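Local coordinates for glyceraldehyde-3-phosphate dehydrogenase (Sulfolobus solfataricus, PDB 1B7G), which oxidises D-glyceraldehyde 3-phosphate to 1,3-bisphosphoglycerate in glycolysis, using phosphate and either NADP or NAD, with a marked preference for NADP, at residues V81-P86 with P95-L100; V89-K94 with G108-E113; T243-L248 with I327-L332; L268-N273 with G333-Y338. The protein carries 1 engineered substitution. All blocks are in the same frame, centred on the assembly; numbering follows the deposited sequence.

In the fold
The four contacts form two pairs on opposite sides of the chain's centre. Contacts 1 and 2 lie in the N-terminal Rossmann-type domain, their centres 9 Å apart, and share helix 89-99: its later turns face strand 80-83, its first turn the loop after strand 103-106. Contacts 3 and 4, also 9 Å apart, join the C-terminal segment 327-338 to the turn leading into strand 246-249 and to the loop after helix 258-267. Within each pair the segments alternate along the chain; the first pair closes before the second opens, and centres of different pairs lie 27 to 31 Å apart. One pair thus lies in the nucleotide-binding domain, while the other joins the last helix and tail to parts 60 or more residues earlier.

Contact 1: residues V81-P86 with P95-L100; sequences VVDTTP and PIYLQL
Tyr97 reaches from helix 89-99 across to Asp83 and Val81 on strand 80-83, and its side chain carries the whole contact. With CG anti to the carbonyl carbon (chi1 -50°), the ring leaves its CB toward the strand. Partway along, Tyr97 CE1 packs 4.0 Å from Val81 CG1 and 4.1 Å from Val81 CG2, while Val81 CB sits above one ring face, offset toward the rim. On the other flank, Tyr97 CE2 lies 3.6 Å from Asp83 OD2. Tyr97 CZ is 4.0 Å from Val81 CG1, and at the tip Tyr97 OH donates a 2.7 Å hydrogen bond to Asp83 OD2. That oxygen is met on its anti side, 33° out of the carboxylate plane, and the carboxylate and ring planes stand 80° apart. The other oxygen, OD1, takes the Thr85 hydroxyl on its syn lone pair and Thr85 N from the anti side; the bond from Thr85 N closes an Asx turn as the strand ends. Tyr97 OH is also hydrogen-bonded to Asn7 ND2 of strand 2-7. All three touching residues are buried within the beta-alpha-beta unit 80-106. Three hydrogen bonds, one to OD2 and two to OD1, fix the rotation of the Asp83 carboxylate and probably favour its ionised form.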
loop_
_atom_site.group_PDB
_atom_site.type_symbol
_atom_site.label_atom_id
_atom_site.label_comp_id
_atom_site.label_asym_id
_atom_site.label_seq_id
_atom_site.Cartn_x
_atom_site.Cartn_y
_atom_site.Cartn_z
ATOM N N VAL A 81 28.306 -8.357 -0.239
ATOM C CA VAL A 81 27.113 -8.485 -1.060
ATOM C C VAL A 81 25.903 -8.964 -0.221
ATOM O O VAL A 81 26.116 -9.875 0.594
ATOM C CB VAL A 81 27.320 -9.527 -2.170
ATOM C CG1 VAL A 81 26.095 -9.586 -3.086
ATOM C CG2 VAL A 81 28.579 -9.244 -2.992
ATOM N N VAL A 82 24.765 -8.327 -0.370
ATOM C CA VAL A 82 23.496 -8.780 0.188
ATOM C C VAL A 82 22.774 -9.587 -0.925
ATOM O O VAL A 82 22.316 -9.048 -1.933
ATOM C CB VAL A 82 22.519 -7.732 0.695
ATOM C CG1 VAL A 82 21.273 -8.409 1.309
ATOM C CG2 VAL A 82 23.139 -6.855 1.786
ATOM N N ASP A 83 22.791 -10.904 -0.770
ATOM C CA ASP A 83 22.183 -11.774 -1.780
ATOM C C ASP A 83 20.706 -11.963 -1.444
ATOM O O ASP A 83 20.395 -12.497 -0.377
ATOM C CB ASP A 83 22.917 -13.110 -1.855
ATOM C CG ASP A 83 22.385 -14.044 -2.925
ATOM O OD1 ASP A 83 21.160 -14.271 -3.025
ATOM O OD2 ASP A 83 23.217 -14.603 -3.671
ATOM N N THR A 84 19.864 -11.500 -2.346
ATOM C CA THR A 84 18.412 -11.583 -2.184
ATOM C C THR A 84 17.786 -12.216 -3.415
ATOM O O THR A 84 16.692 -11.850 -3.847
ATOM C CB THR A 84 17.766 -10.222 -1.915
ATOM O OG1 THR A 84 18.023 -9.317 -2.989
ATOM C CG2 THR A 84 18.258 -9.591 -0.630
ATOM N N THR A 85 18.488 -13.165 -4.002
ATOM C CA THR A 85 18.067 -13.907 -5.158
ATOM C C THR A 85 17.024 -14.977 -4.742
ATOM O O THR A 85 16.976 -15.354 -3.585
ATOM C CB THR A 85 19.266 -14.635 -5.801
ATOM O OG1 THR A 85 19.852 -15.561 -4.864
ATOM C CG2 THR A 85 20.312 -13.623 -6.233
ATOM N N PRO A 86 16.396 -15.596 -5.705
ATOM C CA PRO A 86 15.373 -16.602 -5.427
ATOM C C PRO A 86 15.888 -17.775 -4.650
ATOM O O PRO A 86 17.108 -18.040 -4.616
ATOM C CB PRO A 86 14.780 -16.886 -6.798
ATOM C CG PRO A 86 15.192 -15.759 -7.694
ATOM C CD PRO A 86 16.519 -15.274 -7.160
ATOM N N PRO A 95 29.939 -19.867 -4.682
ATOM C CA PRO A 95 31.280 -20.058 -5.220
ATOM C C PRO A 95 31.839 -18.805 -5.885
ATOM O O PRO A 95 33.045 -18.528 -5.770
ATOM C CB PRO A 95 31.138 -21.200 -6.207
ATOM C CG PRO A 95 29.684 -21.321 -6.503
ATOM C CD PRO A 95 28.961 -20.826 -5.278
ATOM N N ILE A 96 31.025 -18.005 -6.559
ATOM C CA ILE A 96 31.492 -16.747 -7.161
ATOM C C ILE A 96 31.941 -15.742 -6.125
ATOM O O ILE A 96 33.060 -15.195 -6.177
ATOM C CB ILE A 96 30.403 -16.196 -8.095
ATOM C CG1 ILE A 96 30.180 -17.205 -9.229
ATOM C CG2 ILE A 96 30.779 -14.842 -8.665
ATOM C CD1 ILE A 96 28.877 -17.105 -9.957
ATOM N N TYR A 97 31.170 -15.535 -5.048
ATOM C CA TYR A 97 31.627 -14.644 -3.978
ATOM C C TYR A 97 32.932 -15.148 -3.350
ATOM O O TYR A 97 33.783 -14.372 -2.908
ATOM C CB TYR A 97 30.579 -14.459 -2.897
ATOM C CG TYR A 97 29.181 -14.096 -3.333
ATOM C CD1 TYR A 97 28.929 -13.211 -4.366
ATOM C CD2 TYR A 97 28.090 -14.645 -2.657
ATOM C CE1 TYR A 97 27.640 -12.874 -4.740
ATOM C CE2 TYR A 97 26.793 -14.301 -3.011
ATOM C CZ TYR A 97 26.565 -13.429 -4.051
ATOM O OH TYR A 97 25.286 -13.119 -4.437
ATOM N N LEU A 98 33.101 -16.467 -3.234
ATOM C CA LEU A 98 34.318 -17.000 -2.637
ATOM C C LEU A 98 35.552 -16.738 -3.511
ATOM O O LEU A 98 36.638 -16.420 -2.997
ATOM C CB LEU A 98 34.219 -18.516 -2.439
ATOM C CG LEU A 98 33.532 -18.969 -1.154
ATOM C CD1 LEU A 98 33.126 -20.433 -1.280
ATOM C CD2 LEU A 98 34.426 -18.709 0.038
ATOM N N GLN A 99 35.379 -16.969 -4.802
ATOM C CA GLN A 99 36.491 -16.811 -5.751
ATOM C C GLN A 99 36.836 -15.337 -5.935
ATOM O O GLN A 99 37.996 -14.961 -6.102
ATOM C CB GLN A 99 36.173 -17.463 -7.096
ATOM C CG GLN A 99 35.199 -16.672 -7.946
ATOM C CD GLN A 99 35.289 -17.000 -9.422
ATOM O OE1 GLN A 99 34.628 -17.928 -9.903
ATOM N NE2 GLN A 99 36.103 -16.232 -10.146
ATOM N N LEU A 100 35.823 -14.484 -5.803
ATOM C CA LEU A 100 36.009 -13.045 -5.887
ATOM C C LEU A 100 36.248 -12.456 -4.508
ATOM O O LEU A 100 36.326 -11.245 -4.337
ATOM C CB LEU A 100 34.863 -12.367 -6.617
ATOM C CG LEU A 100 34.615 -12.829 -8.061
ATOM C CD1 LEU A 100 33.362 -12.190 -8.623
ATOM C CD2 LEU A 100 35.838 -12.471 -8.911
#

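Contact 2: residues V89-K94 with G108-E113; sequences VGAQYK and GGEKAE. With SO4 (sulfate ion), chain H.
Glu110 places its carboxylate against the first turn of helix 89-99, where it meets the backbone of Gly90 and Ala91. Glu110 OE2 accepts from Gly90 N at 2.9 Å, the N-H pointing to it at 142°; the donor stands above the carboxylate plane, 56° out of it. Glu110 OE1 takes a weak bond from Ala91 N at 3.1 Å, and the methyl CB of Ala91 lies 3.6 Å from the same oxygen. The carboxylate carbon CD of Glu110 comes within 3.6 Å of Gly90 CA, a close approach made possible because glycine carries no side chain on the side facing Glu110. One step outward, the chain of Glu110 folds at chi2 (-61°), which turns its end toward the helix, and a weak bond from Gly88 N adds a third amide, also to OE2. The backbone of Glu110 is held in turn by Arg135 NH1, bonded to its O. Nearby, Lys94 NZ donates to Val114 O and makes a cation-pi contact with Tyr133. Farther along the loop, Ala112 N bonds O3 of a sulfate ion, most likely a component of the crystallisation medium, at 2.6 Å; Lys195 NZ also binds that ion. Gly109, which by similarity binds NAD, directly precedes Glu110. A carboxylate set against the amides of a helix's first turn is complementary to the positive end of the helix dipole, which would probably stabilise its negative charge.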
loop_
_atom_site.group_PDB
_atom_site.type_symbol
_atom_site.label_atom_id
_atom_site.label_comp_id
_atom_site.label_asym_id
_atom_site.label_seq_id
_atom_site.Cartn_x
_atom_site.Cartn_y
_atom_site.Cartn_z
ATOM N N VAL A 89 19.169 -19.809 -5.637
ATOM C CA VAL A 89 20.115 -19.043 -6.476
ATOM C C VAL A 89 21.284 -18.581 -5.651
ATOM O O VAL A 89 22.430 -18.475 -6.106
ATOM C CB VAL A 89 19.360 -17.933 -7.207
ATOM C CG1 VAL A 89 20.274 -17.065 -8.058
ATOM C CG2 VAL A 89 18.255 -18.549 -8.092
ATOM N N GLY A 90 21.110 -18.397 -4.341
ATOM C CA GLY A 90 22.201 -17.946 -3.484
ATOM C C GLY A 90 23.360 -18.926 -3.496
ATOM O O GLY A 90 24.514 -18.525 -3.534
ATOM N N ALA A 91 23.046 -20.201 -3.469
ATOM C CA ALA A 91 23.989 -21.292 -3.522
ATOM C C ALA A 91 24.731 -21.322 -4.857
ATOM O O ALA A 91 25.846 -21.824 -4.937
ATOM C CB ALA A 91 23.229 -22.619 -3.342
ATOM N N GLN A 92 24.090 -20.834 -5.903
ATOM C CA GLN A 92 24.724 -20.735 -7.213
ATOM C C GLN A 92 25.725 -19.591 -7.201
ATOM O O GLN A 92 26.783 -19.740 -7.792
ATOM C CB GLN A 92 23.675 -20.534 -8.297
ATOM C CG GLN A 92 22.749 -21.752 -8.440
ATOM C CD GLN A 92 21.722 -21.540 -9.534
ATOM O OE1 GLN A 92 21.902 -20.718 -10.436
ATOM N NE2 GLN A 92 20.627 -22.291 -9.472
ATOM N N TYR A 93 25.452 -18.502 -6.462
ATOM C CA TYR A 93 26.416 -17.421 -6.360
ATOM C C TYR A 93 27.467 -17.651 -5.279
ATOM O O TYR A 93 28.559 -17.072 -5.362
ATOM C CB TYR A 93 25.750 -16.064 -6.152
ATOM C CG TYR A 93 25.244 -15.458 -7.435
ATOM C CD1 TYR A 93 26.121 -14.763 -8.271
ATOM C CD2 TYR A 93 23.916 -15.559 -7.804
ATOM C CE1 TYR A 93 25.673 -14.213 -9.459
ATOM C CE2 TYR A 93 23.459 -15.015 -8.986
ATOM C CZ TYR A 93 24.349 -14.340 -9.807
ATOM O OH TYR A 93 23.888 -13.781 -10.968
ATOM N N LYS A 94 27.234 -18.555 -4.314
ATOM C CA LYS A 94 28.235 -18.761 -3.266
ATOM C C LYS A 94 29.654 -18.971 -3.763
ATOM O O LYS A 94 30.590 -18.275 -3.339
ATOM C CB LYS A 94 27.740 -19.806 -2.266
ATOM C CG LYS A 94 28.742 -20.178 -1.187
ATOM C CD LYS A 94 29.116 -18.982 -0.335
ATOM C CE LYS A 94 30.194 -19.353 0.681
ATOM N NZ LYS A 94 29.845 -20.524 1.503
ATOM N N GLY A 108 16.829 -16.495 4.051
ATOM C CA GLY A 108 16.383 -17.709 4.676
ATOM C C GLY A 108 15.961 -18.905 3.879
ATOM O O GLY A 108 15.818 -20.019 4.408
ATOM N N GLY A 109 15.729 -18.758 2.587
ATOM C CA GLY A 109 15.289 -19.764 1.659
ATOM C C GLY A 109 16.441 -20.669 1.229
ATOM O O GLY A 109 16.235 -21.718 0.628
ATOM N N GLU A 110 17.660 -20.230 1.516
ATOM C CA GLU A 110 18.854 -21.006 1.231
ATOM C C GLU A 110 19.078 -22.068 2.308
ATOM O O GLU A 110 18.554 -21.915 3.410
ATOM C CB GLU A 110 20.081 -20.068 1.217
ATOM C CG GLU A 110 20.012 -19.099 0.031
ATOM C CD GLU A 110 20.006 -19.763 -1.325
ATOM O OE1 GLU A 110 20.712 -20.773 -1.539
ATOM O OE2 GLU A 110 19.321 -19.258 -2.241
ATOM N N LYS A 111 19.839 -23.090 1.965
ATOM C CA LYS A 111 20.214 -24.098 2.950
ATOM C C LYS A 111 21.188 -23.513 3.966
ATOM O O LYS A 111 22.022 -22.673 3.594
ATOM C CB LYS A 111 20.861 -25.315 2.269
ATOM C CG LYS A 111 19.948 -26.095 1.353
ATOM C CD LYS A 111 20.629 -27.291 0.718
ATOM C CE LYS A 111 20.103 -27.533 -0.694
ATOM N NZ LYS A 111 20.746 -28.761 -1.268
ATOM N N ALA A 112 21.184 -23.981 5.220
ATOM C CA ALA A 112 22.089 -23.433 6.223
ATOM C C ALA A 112 23.552 -23.556 5.828
ATOM O O ALA A 112 24.351 -22.628 6.092
ATOM C CB ALA A 112 21.873 -24.083 7.594
ATOM N N GLU A 113 23.896 -24.617 5.080
ATOM C CA GLU A 113 25.274 -24.775 4.633
ATOM C C GLU A 113 25.779 -23.708 3.684
ATOM O O GLU A 113 26.993 -23.677 3.420
ATOM C CB GLU A 113 25.436 -26.167 3.970
ATOM C CG GLU A 113 25.135 -26.096 2.470
ATOM C CD GLU A 113 24.939 -27.436 1.809
ATOM O OE1 GLU A 113 25.073 -28.467 2.501
ATOM O OE2 GLU A 113 24.625 -27.465 0.599
HETATM S S SO4 H . 19.042 -27.032 5.658
HETATM O O1 SO4 H . 20.209 -27.952 5.980
HETATM O O2 SO4 H . 18.788 -27.098 4.183
HETATM O O3 SO4 H . 19.326 -25.645 6.096
HETATM O O4 SO4 H . 17.848 -27.582 6.397
#

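Contact 3: residues T243-L248 with I327-L332; sequences TPRIVL and ITNESL
The guanidinium of Arg245 and the side-chain amide of Asn329 meet with their planes 79° apart, the amide oxygen lying at the guanidinium edge, in its plane. Arg245 grips that one atom, Asn329 OD1, side-on with two nitrogens: NE at 3.0 Å and NH2 likewise at 3.0 Å. The two bonds differ in how they use the acceptor. NE lies in the carbonyl plane, on a lone pair, whereas NH2 stands 44° above that plane. The methyl CG2 of Thr328 approaches Arg245 NH2 obliquely to 3.4 Å. Turned the other way, Asn329 ND2 lies 3.5 Å from CB of the Pro244 ring. The chain of Arg245 is extended from CG to NE (chi2 -176°), which carries the guanidinium across to helix 321-331 from the type II turn Thr243-Ile246, where Arg245 has positive phi. Its charge is answered outside the two segments by salt bridges from NH2 to Asp310 OD2 and from NH1 to Glu307, both on helix 304-315; the other oxygen of Asp310, OD1, is hydrogen-bonded to Thr328 OG1. The polar cluster lies away from the substrate and nucleotide sites and joins the type II turn before strand 246-249, outermost in the chain's mixed sheet, to helices 304-315 and 321-331.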
loop_
_atom_site.group_PDB
_atom_site.type_symbol
_atom_site.label_atom_id
_atom_site.label_comp_id
_atom_site.label_asym_id
_atom_site.label_seq_id
_atom_site.Cartn_x
_atom_site.Cartn_y
_atom_site.Cartn_z
ATOM N N THR A 243 10.288 -3.667 23.292
ATOM C CA THR A 243 11.367 -4.264 22.490
ATOM C C THR A 243 11.222 -3.834 21.053
ATOM O O THR A 243 10.256 -4.247 20.343
ATOM C CB THR A 243 11.315 -5.808 22.557
ATOM O OG1 THR A 243 11.301 -6.265 23.903
ATOM C CG2 THR A 243 12.429 -6.478 21.789
ATOM N N PRO A 244 12.126 -3.035 20.528
ATOM C CA PRO A 244 12.141 -2.748 19.113
ATOM C C PRO A 244 12.147 -4.011 18.253
ATOM O O PRO A 244 12.979 -4.859 18.384
ATOM C CB PRO A 244 13.405 -1.933 18.903
ATOM C CG PRO A 244 13.689 -1.332 20.240
ATOM C CD PRO A 244 13.259 -2.397 21.231
ATOM N N ARG A 245 11.284 -3.943 17.212
ATOM C CA ARG A 245 11.141 -5.013 16.254
ATOM C C ARG A 245 9.945 -5.939 16.591
ATOM O O ARG A 245 9.595 -6.815 15.841
ATOM C CB ARG A 245 12.415 -5.749 15.911
ATOM C CG ARG A 245 13.362 -4.870 15.104
ATOM C CD ARG A 245 14.630 -5.581 14.649
ATOM N NE ARG A 245 15.664 -4.527 14.452
ATOM C CZ ARG A 245 16.875 -4.789 13.999
ATOM N NH1 ARG A 245 17.211 -6.015 13.635
ATOM N NH2 ARG A 245 17.753 -3.788 13.891
ATOM N N ILE A 246 9.307 -5.563 17.677
ATOM C CA ILE A 246 8.085 -6.195 18.161
ATOM C C ILE A 246 7.114 -5.068 18.480
ATOM O O ILE A 246 7.481 -4.118 19.192
ATOM C CB ILE A 246 8.268 -7.063 19.401
ATOM C CG1 ILE A 246 9.109 -8.312 19.108
ATOM C CG2 ILE A 246 6.904 -7.502 19.972
ATOM C CD1 ILE A 246 9.486 -9.120 20.363
ATOM N N VAL A 247 5.905 -5.110 17.949
ATOM C CA VAL A 247 4.903 -4.107 18.338
ATOM C C VAL A 247 3.667 -4.849 18.898
ATOM O O VAL A 247 3.466 -6.023 18.591
ATOM C CB VAL A 247 4.476 -3.166 17.221
ATOM C CG1 VAL A 247 5.597 -2.190 16.860
ATOM C CG2 VAL A 247 4.004 -3.898 15.967
ATOM N N LEU A 248 2.839 -4.153 19.632
ATOM C CA LEU A 248 1.632 -4.737 20.205
ATOM C C LEU A 248 0.440 -4.116 19.455
ATOM O O LEU A 248 0.535 -2.964 19.006
ATOM C CB LEU A 248 1.498 -4.496 21.703
ATOM C CG LEU A 248 2.483 -5.262 22.599
ATOM C CD1 LEU A 248 2.290 -4.913 24.061
ATOM C CD2 LEU A 248 2.339 -6.781 22.428
ATOM N N ILE A 327 21.313 2.100 15.233
ATOM C CA ILE A 327 21.354 2.865 13.983
ATOM C C ILE A 327 20.342 2.307 12.980
ATOM O O ILE A 327 19.622 3.042 12.321
ATOM C CB ILE A 327 22.764 2.903 13.396
ATOM C CG1 ILE A 327 23.637 3.792 14.348
ATOM C CG2 ILE A 327 22.811 3.446 12.004
ATOM C CD1 ILE A 327 25.115 3.503 14.229
ATOM N N THR A 328 20.325 0.984 12.872
ATOM C CA THR A 328 19.350 0.321 11.993
ATOM C C THR A 328 17.953 0.756 12.410
ATOM O O THR A 328 17.242 1.293 11.574
ATOM C CB THR A 328 19.492 -1.178 12.088
ATOM O OG1 THR A 328 20.823 -1.516 11.652
ATOM C CG2 THR A 328 18.467 -1.902 11.184
ATOM N N ASN A 329 17.624 0.644 13.691
ATOM C CA ASN A 329 16.336 1.018 14.203
ATOM C C ASN A 329 15.938 2.464 13.972
ATOM O O ASN A 329 14.823 2.733 13.484
ATOM C CB ASN A 329 16.186 0.649 15.682
ATOM C CG ASN A 329 16.077 -0.884 15.821
ATOM O OD1 ASN A 329 15.920 -1.612 14.850
ATOM N ND2 ASN A 329 16.253 -1.344 17.037
ATOM N N GLU A 330 16.826 3.391 14.342
ATOM C CA GLU A 330 16.499 4.803 14.206
ATOM C C GLU A 330 16.350 5.184 12.747
ATOM O O GLU A 330 15.434 5.877 12.363
ATOM C CB GLU A 330 17.615 5.671 14.857
ATOM C CG GLU A 330 17.198 7.118 15.035
ATOM C CD GLU A 330 17.263 8.032 13.849
ATOM O OE1 GLU A 330 18.029 7.795 12.880
ATOM O OE2 GLU A 330 16.524 9.057 13.863
ATOM N N SER A 331 17.324 4.769 11.914
ATOM C CA SER A 331 17.295 5.181 10.535
ATOM C C SER A 331 16.103 4.591 9.764
ATOM O O SER A 331 15.768 5.138 8.696
ATOM C CB SER A 331 18.581 4.795 9.807
ATOM O OG SER A 331 18.778 3.387 9.784
ATOM N N LEU A 332 15.630 3.397 10.162
ATOM C CA LEU A 332 14.577 2.778 9.313
ATOM C C LEU A 332 13.204 2.999 9.900
ATOM O O LEU A 332 12.228 2.406 9.409
ATOM C CB LEU A 332 14.862 1.283 9.169
ATOM C CG LEU A 332 16.168 0.926 8.438
ATOM C CD1 LEU A 332 16.256 -0.585 8.270
ATOM C CD2 LEU A 332 16.221 1.583 7.062
#

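Contact 4: residues L268-N273 with G333-Y338; sequences LKRDRN and GILKGY
The backbones of Arg270 and Gly333 approach no closer than 8.6 Å between CA atoms, each segment following a helix that ends in a Schellman motif, with positive phi at Lys269 and at Gly333 (67°). Arg270 makes the crossing, coming from the opposite direction to Leu335. Its chain bends at chi3 (76°), bringing the guanidinium edge to the carbonyl of Gly333: Arg270 NH2 donates a weak hydrogen bond to Gly333 O at 3.2 Å, with an N-H to acceptor angle of 134°. Over one face of the same group, above its centre, lies the methyl CD1 of Leu335, 3.8 Å from Arg270 CZ. Leu335 CG is equally close to Arg270 NH2, at 3.8 Å, so the leucine branch packs against the flat cation. The stronger partner of Arg270 is Glu277, whose OE2 forms a salt bridge with NH2 and also accepts from Leu335 N, linking both sides of the contact through one carboxylate. Beyond the arginine, Lys269 and Asp271 make reciprocal salt bridges with Asp271 and Lys269 of the second subunit. The contact lies between the ends of helices 258-267 and 321-331, with Leu335 packed on Val247 of strand 246-249 and the 268-273 loop at the subunit interface.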
loop_
_atom_site.group_PDB
_atom_site.type_symbol
_atom_site.label_atom_id
_atom_site.label_comp_id
_atom_site.label_asym_id
_atom_site.label_seq_id
_atom_site.Cartn_x
_atom_site.Cartn_y
_atom_site.Cartn_z
ATOM N N LEU A 268 -0.264 5.884 8.409
ATOM C CA LEU A 268 0.891 6.344 9.163
ATOM C C LEU A 268 1.988 6.781 8.192
ATOM O O LEU A 268 3.036 7.317 8.606
ATOM C CB LEU A 268 1.449 5.266 10.124
ATOM C CG LEU A 268 0.670 5.045 11.420
ATOM C CD1 LEU A 268 1.270 3.852 12.184
ATOM C CD2 LEU A 268 0.684 6.258 12.337
ATOM N N LYS A 269 1.776 6.539 6.897
ATOM C CA LYS A 269 2.668 6.913 5.826
ATOM C C LYS A 269 4.010 6.212 5.927
ATOM O O LYS A 269 5.072 6.753 5.622
ATOM C CB LYS A 269 2.801 8.453 5.765
ATOM C CG LYS A 269 1.520 9.274 5.797
ATOM C CD LYS A 269 0.485 8.901 4.751
ATOM C CE LYS A 269 -0.801 9.724 4.896
ATOM N NZ LYS A 269 -0.707 11.084 4.268
ATOM N N ARG A 270 4.003 4.912 6.318
ATOM C CA ARG A 270 5.234 4.136 6.373
ATOM C C ARG A 270 5.633 3.813 4.935
ATOM O O ARG A 270 4.721 3.589 4.113
ATOM C CB ARG A 270 5.046 2.856 7.215
ATOM C CG ARG A 270 4.509 3.226 8.609
ATOM C CD ARG A 270 4.634 2.077 9.606
ATOM N NE ARG A 270 6.021 1.909 10.085
ATOM C CZ ARG A 270 6.490 0.849 10.725
ATOM N NH1 ARG A 270 5.710 -0.224 11.004
ATOM N NH2 ARG A 270 7.747 0.839 11.148
ATOM N N ASP A 271 6.921 3.735 4.666
ATOM C CA ASP A 271 7.426 3.507 3.318
ATOM C C ASP A 271 6.930 2.204 2.733
ATOM O O ASP A 271 7.160 1.137 3.325
ATOM C CB ASP A 271 8.964 3.520 3.337
ATOM C CG ASP A 271 9.545 3.585 1.940
ATOM O OD1 ASP A 271 9.741 2.546 1.284
ATOM O OD2 ASP A 271 9.818 4.723 1.491
ATOM N N ARG A 272 6.237 2.222 1.599
ATOM C CA ARG A 272 5.700 1.022 0.979
ATOM C C ARG A 272 4.652 0.340 1.851
ATOM O O ARG A 272 4.271 -0.810 1.590
ATOM C CB ARG A 272 6.747 -0.028 0.591
ATOM C CG ARG A 272 7.924 0.401 -0.243
ATOM C CD ARG A 272 8.589 -0.713 -1.003
ATOM N NE ARG A 272 9.494 -0.284 -2.055
ATOM C CZ ARG A 272 10.704 0.244 -1.888
ATOM N NH1 ARG A 272 11.172 0.437 -0.667
ATOM N NH2 ARG A 272 11.471 0.553 -2.941
ATOM N N ASN A 273 4.072 0.969 2.847
ATOM C CA ASN A 273 3.173 0.392 3.802
ATOM C C ASN A 273 3.877 -0.745 4.572
ATOM O O ASN A 273 3.143 -1.540 5.162
ATOM C CB ASN A 273 1.862 -0.182 3.229
ATOM C CG ASN A 273 1.396 0.359 1.922
ATOM O OD1 ASN A 273 1.052 -0.396 0.998
ATOM N ND2 ASN A 273 1.483 1.682 1.743
ATOM N N GLY A 333 13.166 3.729 11.001
ATOM C CA GLY A 333 11.939 4.054 11.700
ATOM C C GLY A 333 11.271 2.829 12.316
ATOM O O GLY A 333 10.043 2.730 12.270
ATOM N N ILE A 334 12.056 1.958 12.935
ATOM C CA ILE A 334 11.541 0.736 13.549
ATOM C C ILE A 334 10.837 1.094 14.848
ATOM O O ILE A 334 11.250 2.005 15.562
ATOM C CB ILE A 334 12.665 -0.280 13.781
ATOM C CG1 ILE A 334 13.349 -0.721 12.489
ATOM C CG2 ILE A 334 12.190 -1.510 14.551
ATOM C CD1 ILE A 334 12.419 -1.143 11.362
ATOM N N LEU A 335 9.713 0.454 15.138
ATOM C CA LEU A 335 8.948 0.783 16.330
ATOM C C LEU A 335 9.029 -0.214 17.457
ATOM O O LEU A 335 9.406 -1.352 17.283
ATOM C CB LEU A 335 7.457 0.883 15.881
ATOM C CG LEU A 335 7.166 1.901 14.781
ATOM C CD1 LEU A 335 5.712 1.744 14.284
ATOM C CD2 LEU A 335 7.405 3.324 15.289
ATOM N N LYS A 336 8.501 0.164 18.615
ATOM C CA LYS A 336 8.305 -0.759 19.737
ATOM C C LYS A 336 6.993 -0.295 20.391
ATOM O O LYS A 336 6.460 0.716 19.940
ATOM C CB LYS A 336 9.449 -0.736 20.767
ATOM C CG LYS A 336 9.482 0.637 21.481
ATOM C CD LYS A 336 10.557 0.643 22.577
ATOM C CE LYS A 336 10.598 2.121 23.093
ATOM N NZ LYS A 336 11.564 2.170 24.238
ATOM N N GLY A 337 6.494 -0.982 21.393
ATOM C CA GLY A 337 5.291 -0.593 22.102
ATOM C C GLY A 337 4.050 -0.897 21.250
ATOM O O GLY A 337 4.103 -1.749 20.357
ATOM N N TYR A 338 2.972 -0.177 21.482
ATOM C CA TYR A 338 1.743 -0.333 20.726
ATOM C C TYR A 338 1.814 0.333 19.370
ATOM O O TYR A 338 2.217 1.497 19.224
ATOM C CB TYR A 338 0.513 0.150 21.513
ATOM C CG TYR A 338 0.046 -0.853 22.550
ATOM C CD1 TYR A 338 -0.838 -1.887 22.206
ATOM C CD2 TYR A 338 0.477 -0.765 23.877
ATOM C CE1 TYR A 338 -1.258 -2.801 23.165
ATOM C CE2 TYR A 338 0.073 -1.682 24.822
ATOM C CZ TYR A 338 -0.799 -2.696 24.458
ATOM O OH TYR A 338 -1.196 -3.597 25.401
#